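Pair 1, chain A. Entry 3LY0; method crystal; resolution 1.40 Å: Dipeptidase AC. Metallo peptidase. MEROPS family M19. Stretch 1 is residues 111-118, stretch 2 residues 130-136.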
# COMPACT_ATOMS: atom_id res chain seq x y z
N ARG A 111 17.01 17.10 -5.44
CA ARG A 111 17.30 18.52 -5.21
C ARG A 111 16.07 19.35 -4.86
O ARG A 111 15.85 20.42 -5.42
CB ARG A 111 17.99 19.12 -6.44
CG ARG A 111 19.50 19.23 -6.37
CD ARG A 111 20.16 17.92 -5.98
NE ARG A 111 21.55 17.86 -6.43
CZ ARG A 111 22.60 18.04 -5.64
NH1 ARG A 111 22.44 18.31 -4.35
NH2 ARG A 111 23.83 17.96 -6.15
N GLY A 112 15.26 18.84 -3.93
CA GLY A 112 14.11 19.58 -3.43
C GLY A 112 12.78 19.30 -4.10
O GLY A 112 11.75 19.82 -3.67
N ARG A 113 12.78 18.48 -5.15
CA ARG A 113 11.55 18.14 -5.87
C ARG A 113 10.81 16.96 -5.26
O ARG A 113 9.69 16.63 -5.67
CB ARG A 113 11.87 17.86 -7.33
CG ARG A 113 12.35 19.08 -8.09
CD ARG A 113 12.61 18.73 -9.54
NE ARG A 113 13.77 17.86 -9.69
CZ ARG A 113 13.94 17.03 -10.71
NH1 ARG A 113 13.03 16.96 -11.67
NH2 ARG A 113 15.03 16.27 -10.77
N PHE A 114 11.44 16.32 -4.28
CA PHE A 114 10.86 15.18 -3.57
C PHE A 114 11.26 15.33 -2.12
O PHE A 114 12.39 15.70 -1.83
CB PHE A 114 11.41 13.87 -4.14
CG PHE A 114 10.98 12.63 -3.37
CD1 PHE A 114 9.66 12.19 -3.43
CD2 PHE A 114 11.89 11.91 -2.63
CE1 PHE A 114 9.26 11.04 -2.75
CE2 PHE A 114 11.49 10.75 -1.94
CZ PHE A 114 10.18 10.33 -2.00
N LYS A 115 10.34 15.06 -1.21
CA LYS A 115 10.65 15.17 0.21
C LYS A 115 10.08 14.00 0.99
O LYS A 115 8.89 13.70 0.86
CB LYS A 115 10.10 16.48 0.79
CG LYS A 115 10.43 16.67 2.27
CD LYS A 115 9.76 17.92 2.85
CE LYS A 115 9.94 17.99 4.37
NZ LYS A 115 11.37 18.03 4.79
N VAL A 116 10.92 13.36 1.80
CA VAL A 116 10.45 12.37 2.76
C VAL A 116 9.81 13.12 3.93
O VAL A 116 10.48 13.91 4.61
CB VAL A 116 11.59 11.46 3.24
CG1 VAL A 116 11.10 10.51 4.32
CG2 VAL A 116 12.17 10.69 2.07
N CYS A 117 8.52 12.92 4.12
CA CYS A 117 7.78 13.65 5.14
C CYS A 117 7.57 12.84 6.40
O CYS A 117 7.33 11.63 6.35
CB CYS A 117 6.41 14.09 4.60
SG CYS A 117 6.48 15.28 3.24
N ARG A 118 7.63 13.53 7.54
CA ARG A 118 7.53 12.89 8.84
C ARG A 118 6.32 13.37 9.63
O ARG A 118 5.99 12.80 10.67
CB ARG A 118 8.83 13.12 9.63
CG ARG A 118 10.03 12.43 8.99
CD ARG A 118 11.37 12.87 9.58
NE ARG A 118 12.45 11.99 9.13
CZ ARG A 118 13.07 12.10 7.95
NH1 ARG A 118 12.75 13.06 7.10
NH2 ARG A 118 14.03 11.23 7.62
N GLY A 130 3.66 21.82 -4.62
CA GLY A 130 3.91 20.95 -5.77
C GLY A 130 5.20 20.14 -5.67
O GLY A 130 5.80 19.79 -6.68
N ILE A 131 5.64 19.86 -4.44
CA ILE A 131 6.79 19.00 -4.21
C ILE A 131 6.27 17.59 -3.93
O ILE A 131 5.35 17.42 -3.14
CB ILE A 131 7.60 19.48 -2.99
CG1 ILE A 131 8.08 20.92 -3.19
CG2 ILE A 131 8.75 18.52 -2.70
CD1 ILE A 131 8.68 21.54 -1.95
N VAL A 132 6.82 16.58 -4.60
CA VAL A 132 6.33 15.22 -4.39
C VAL A 132 6.69 14.76 -2.98
O VAL A 132 7.84 14.89 -2.54
CB VAL A 132 6.91 14.24 -5.43
CG1 VAL A 132 6.44 12.82 -5.15
CG2 VAL A 132 6.48 14.65 -6.84
N SER A 133 5.70 14.25 -2.26
CA SER A 133 5.91 13.79 -0.89
C SER A 133 6.07 12.28 -0.82
O SER A 133 5.53 11.53 -1.63
CB SER A 133 4.75 14.24 0.01
OG SER A 133 3.50 13.78 -0.50
N GLY A 134 6.84 11.84 0.17
CA GLY A 134 7.02 10.42 0.41
C GLY A 134 6.89 10.09 1.88
O GLY A 134 7.49 10.77 2.71
N ILE A 135 6.13 9.05 2.20
CA ILE A 135 6.10 8.51 3.56
C ILE A 135 6.87 7.20 3.56
O ILE A 135 6.59 6.30 2.76
CB ILE A 135 4.66 8.26 4.03
CG1 ILE A 135 3.85 9.56 4.04
CG2 ILE A 135 4.64 7.59 5.41
CD1 ILE A 135 2.39 9.37 4.37
N MET A 136 7.85 7.09 4.46
CA MET A 136 8.57 5.82 4.64
C MET A 136 7.67 4.78 5.32
O MET A 136 7.21 4.97 6.45
CB MET A 136 9.85 6.05 5.46
CG MET A 136 10.73 4.80 5.61
SD MET A 136 12.22 5.01 6.67
CE MET A 136 13.05 6.37 5.83
O HOH W 1 8.28 17.97 -7.74
O HOH W 2 8.11 8.99 6.49

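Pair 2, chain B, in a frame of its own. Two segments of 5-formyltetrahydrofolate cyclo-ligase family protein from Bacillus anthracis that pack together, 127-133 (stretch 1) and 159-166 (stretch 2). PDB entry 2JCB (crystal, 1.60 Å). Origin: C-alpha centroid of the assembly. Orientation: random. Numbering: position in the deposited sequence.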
# COMPACT_ATOMS: atom_id res chain seq x y z
N ILE B 127 1.03 -11.69 10.33
CA ILE B 127 0.66 -10.33 10.01
C ILE B 127 -0.87 -10.34 9.80
O ILE B 127 -1.36 -11.06 8.95
CB ILE B 127 1.40 -9.80 8.74
CG1 ILE B 127 2.95 -9.85 8.93
CG2 ILE B 127 0.86 -8.41 8.33
CD1 ILE B 127 3.78 -9.60 7.66
N ASP B 128 -1.60 -9.60 10.61
CA ASP B 128 -3.08 -9.65 10.62
C ASP B 128 -3.71 -8.87 9.47
O ASP B 128 -4.70 -9.34 8.83
CB ASP B 128 -3.62 -9.21 11.98
CG ASP B 128 -3.11 -10.06 13.09
OD1 ASP B 128 -3.14 -11.32 12.98
OD2 ASP B 128 -2.68 -9.48 14.11
N LEU B 129 -3.09 -7.74 9.15
CA LEU B 129 -3.58 -6.84 8.13
C LEU B 129 -2.42 -6.29 7.32
O LEU B 129 -1.43 -5.82 7.90
CB LEU B 129 -4.30 -5.69 8.84
CG LEU B 129 -4.84 -4.55 7.96
CD1 LEU B 129 -5.95 -5.11 7.00
CD2 LEU B 129 -5.31 -3.35 8.83
N GLN B 130 -2.56 -6.33 6.01
CA GLN B 130 -1.61 -5.66 5.10
C GLN B 130 -2.29 -4.49 4.46
O GLN B 130 -3.30 -4.68 3.80
CB GLN B 130 -1.14 -6.63 4.03
CG GLN B 130 -0.09 -7.62 4.62
CD GLN B 130 1.35 -6.97 4.72
OE1 GLN B 130 1.51 -5.78 4.57
NE2 GLN B 130 2.36 -7.82 4.96
N ILE B 131 -1.70 -3.31 4.67
CA ILE B 131 -2.18 -2.08 4.06
C ILE B 131 -1.36 -2.01 2.75
O ILE B 131 -0.14 -1.71 2.80
CB ILE B 131 -2.01 -0.91 5.02
CG1 ILE B 131 -2.96 -1.16 6.24
CG2 ILE B 131 -2.33 0.37 4.29
CD1 ILE B 131 -2.83 -0.14 7.37
N VAL B 132 -2.00 -2.18 1.58
CA VAL B 132 -1.26 -2.46 0.35
C VAL B 132 -1.17 -1.15 -0.42
O VAL B 132 -2.17 -0.52 -0.58
CB VAL B 132 -1.98 -3.57 -0.44
CG1 VAL B 132 -1.40 -3.70 -1.90
CG2 VAL B 132 -1.94 -4.91 0.36
N PRO B 133 0.04 -0.69 -0.79
CA PRO B 133 0.15 0.55 -1.62
C PRO B 133 -0.20 0.36 -3.08
O PRO B 133 -0.36 -0.75 -3.54
CB PRO B 133 1.65 0.89 -1.51
CG PRO B 133 2.27 -0.51 -1.52
CD PRO B 133 1.36 -1.30 -0.55
N LYS B 159 -2.28 -14.80 3.40
CA LYS B 159 -3.66 -15.20 3.62
C LYS B 159 -4.48 -14.35 4.59
O LYS B 159 -5.66 -14.67 4.87
CB LYS B 159 -3.71 -16.67 4.05
CG LYS B 159 -3.05 -17.63 3.08
CD LYS B 159 -3.57 -17.45 1.67
CE LYS B 159 -3.15 -18.59 0.78
NZ LYS B 159 -3.31 -18.18 -0.64
N GLY B 160 -3.88 -13.29 5.12
CA GLY B 160 -4.55 -12.40 6.02
C GLY B 160 -5.43 -11.41 5.31
O GLY B 160 -5.75 -11.55 4.14
N LYS B 161 -5.82 -10.37 6.02
CA LYS B 161 -6.69 -9.32 5.48
C LYS B 161 -5.90 -8.26 4.73
O LYS B 161 -4.81 -7.93 5.15
CB LYS B 161 -7.47 -8.70 6.63
CG LYS B 161 -8.45 -9.73 7.29
CD LYS B 161 -9.05 -9.14 8.54
CE LYS B 161 -9.47 -10.27 9.48
NZ LYS B 161 -10.85 -10.67 9.12
N THR B 162 -6.46 -7.72 3.65
CA THR B 162 -5.81 -6.66 2.87
C THR B 162 -6.71 -5.45 2.73
O THR B 162 -7.94 -5.58 2.62
CB THR B 162 -5.43 -7.11 1.44
OG1 THR B 162 -6.57 -7.57 0.71
CG2 THR B 162 -4.40 -8.21 1.50
N LEU B 163 -6.11 -4.28 2.71
CA LEU B 163 -6.85 -3.10 2.32
C LEU B 163 -5.89 -2.12 1.74
O LEU B 163 -4.72 -2.15 2.03
CB LEU B 163 -7.67 -2.46 3.48
CG LEU B 163 -7.01 -1.75 4.63
CD1 LEU B 163 -6.57 -0.24 4.23
CD2 LEU B 163 -7.97 -1.77 5.84
N SER B 164 -6.42 -1.25 0.89
CA SER B 164 -5.64 -0.16 0.30
C SER B 164 -6.29 1.15 0.64
O SER B 164 -7.51 1.21 0.84
CB SER B 164 -5.50 -0.32 -1.20
OG SER B 164 -4.73 -1.46 -1.56
N LEU B 165 -5.45 2.17 0.79
CA LEU B 165 -5.85 3.56 1.00
C LEU B 165 -5.66 4.31 -0.32
O LEU B 165 -4.60 4.19 -0.92
CB LEU B 165 -5.00 4.16 2.12
CG LEU B 165 -4.93 3.34 3.40
CD1 LEU B 165 -3.95 3.88 4.50
CD2 LEU B 165 -6.35 3.22 4.00
N ALA B 166 -6.65 5.11 -0.77
CA ALA B 166 -6.58 5.76 -2.04
C ALA B 166 -7.37 7.05 -2.06
O ALA B 166 -8.42 7.12 -1.46
CB ALA B 166 -7.05 4.83 -3.13
O HOH W 3 -5.88 -11.52 8.97
O HOH W 4 -2.69 1.96 0.06

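Where do the two contacts differ most sharply? They part at the position shared by A:Gly134 and B:Leu163, the residue in each pair that the opposite stretch covers most. In pair 1 the ring of A:Phe114 reaches across the strand, its CE1 3.9 Å from A:Gly134 N, and a CB built on the glycine would lie only 2.6 Å from A:Phe114 CZ, a clash. The ring thus takes the space a side chain would need. In pair 2 the match of A:Phe114 is the smaller B:Leu129, and B:Leu163 fills the space from its own strand: its CD2 lies 4.1 Å from B:Leu129 CD1, and its CD1 4.2 Å from B:Ile131 CG1.

What backbone do they share? Each is a pair of parallel strands, with axes 4.7 Å apart at closest approach and N-to-C directions 26° apart in pair 1 and 21° in pair 2; fourteen central residues superpose at 0.9 Å RMSD. The four rungs also correspond. A:Val132 N donates to A:Arg113 O (3.1 Å) as B:Lys161 N does to B:Asp128 O (3.2 Å), and A:Lys115 N to A:Val132 O (2.8 Å) as B:Gln130 N to B:Lys161 O (2.9 Å). Next, A:Gly134 N donates to A:Lys115 O (2.9 Å) and B:Leu163 N to B:Gln130 O (3.0 Å); last, A:Cys117 N to A:Gly134 O and B:Val132 N to B:Leu163 O, both 2.8 Å.

How is the rest of the face that carries A:Phe114 and A:Val116 in pair 1, and B:Leu129 and B:Ile131 in pair 2, packed? A:Val132 is buried and sets CG1 3.7 Å from A:Phe114 CD1. Its match, B:Lys161, is exposed: its CB lies 3.9 Å from B:Leu129 CD1, while the end of the chain leads away. B:Ile131, matched to A:Val116, also reaches a neighbour, B:Leu165, with its CG2 3.9 Å from B:Leu165 CD1.

What happens at the ends of the ladder? At the start, A:Ile131 brings CG2 to 3.4 Å from A:Gly112 O; B:Gly160 in its place has no side chain, and a CB there would sit tightly, 3.1 Å from B:Ile127 O. At the other end, water 2 donates to A:Cys117 O and accepts from A:Met136 N, both at 2.8 Å. Water 4 lies 2.6 Å from B:Val132 O and accepts from B:Leu165 N (2.9 Å); pair 2 adds a direct hydrogen bond, B:Ser164 OG to B:Val132 O at 2.9 Å. A:Ile135, at the serine's position, points away and offers no such donor.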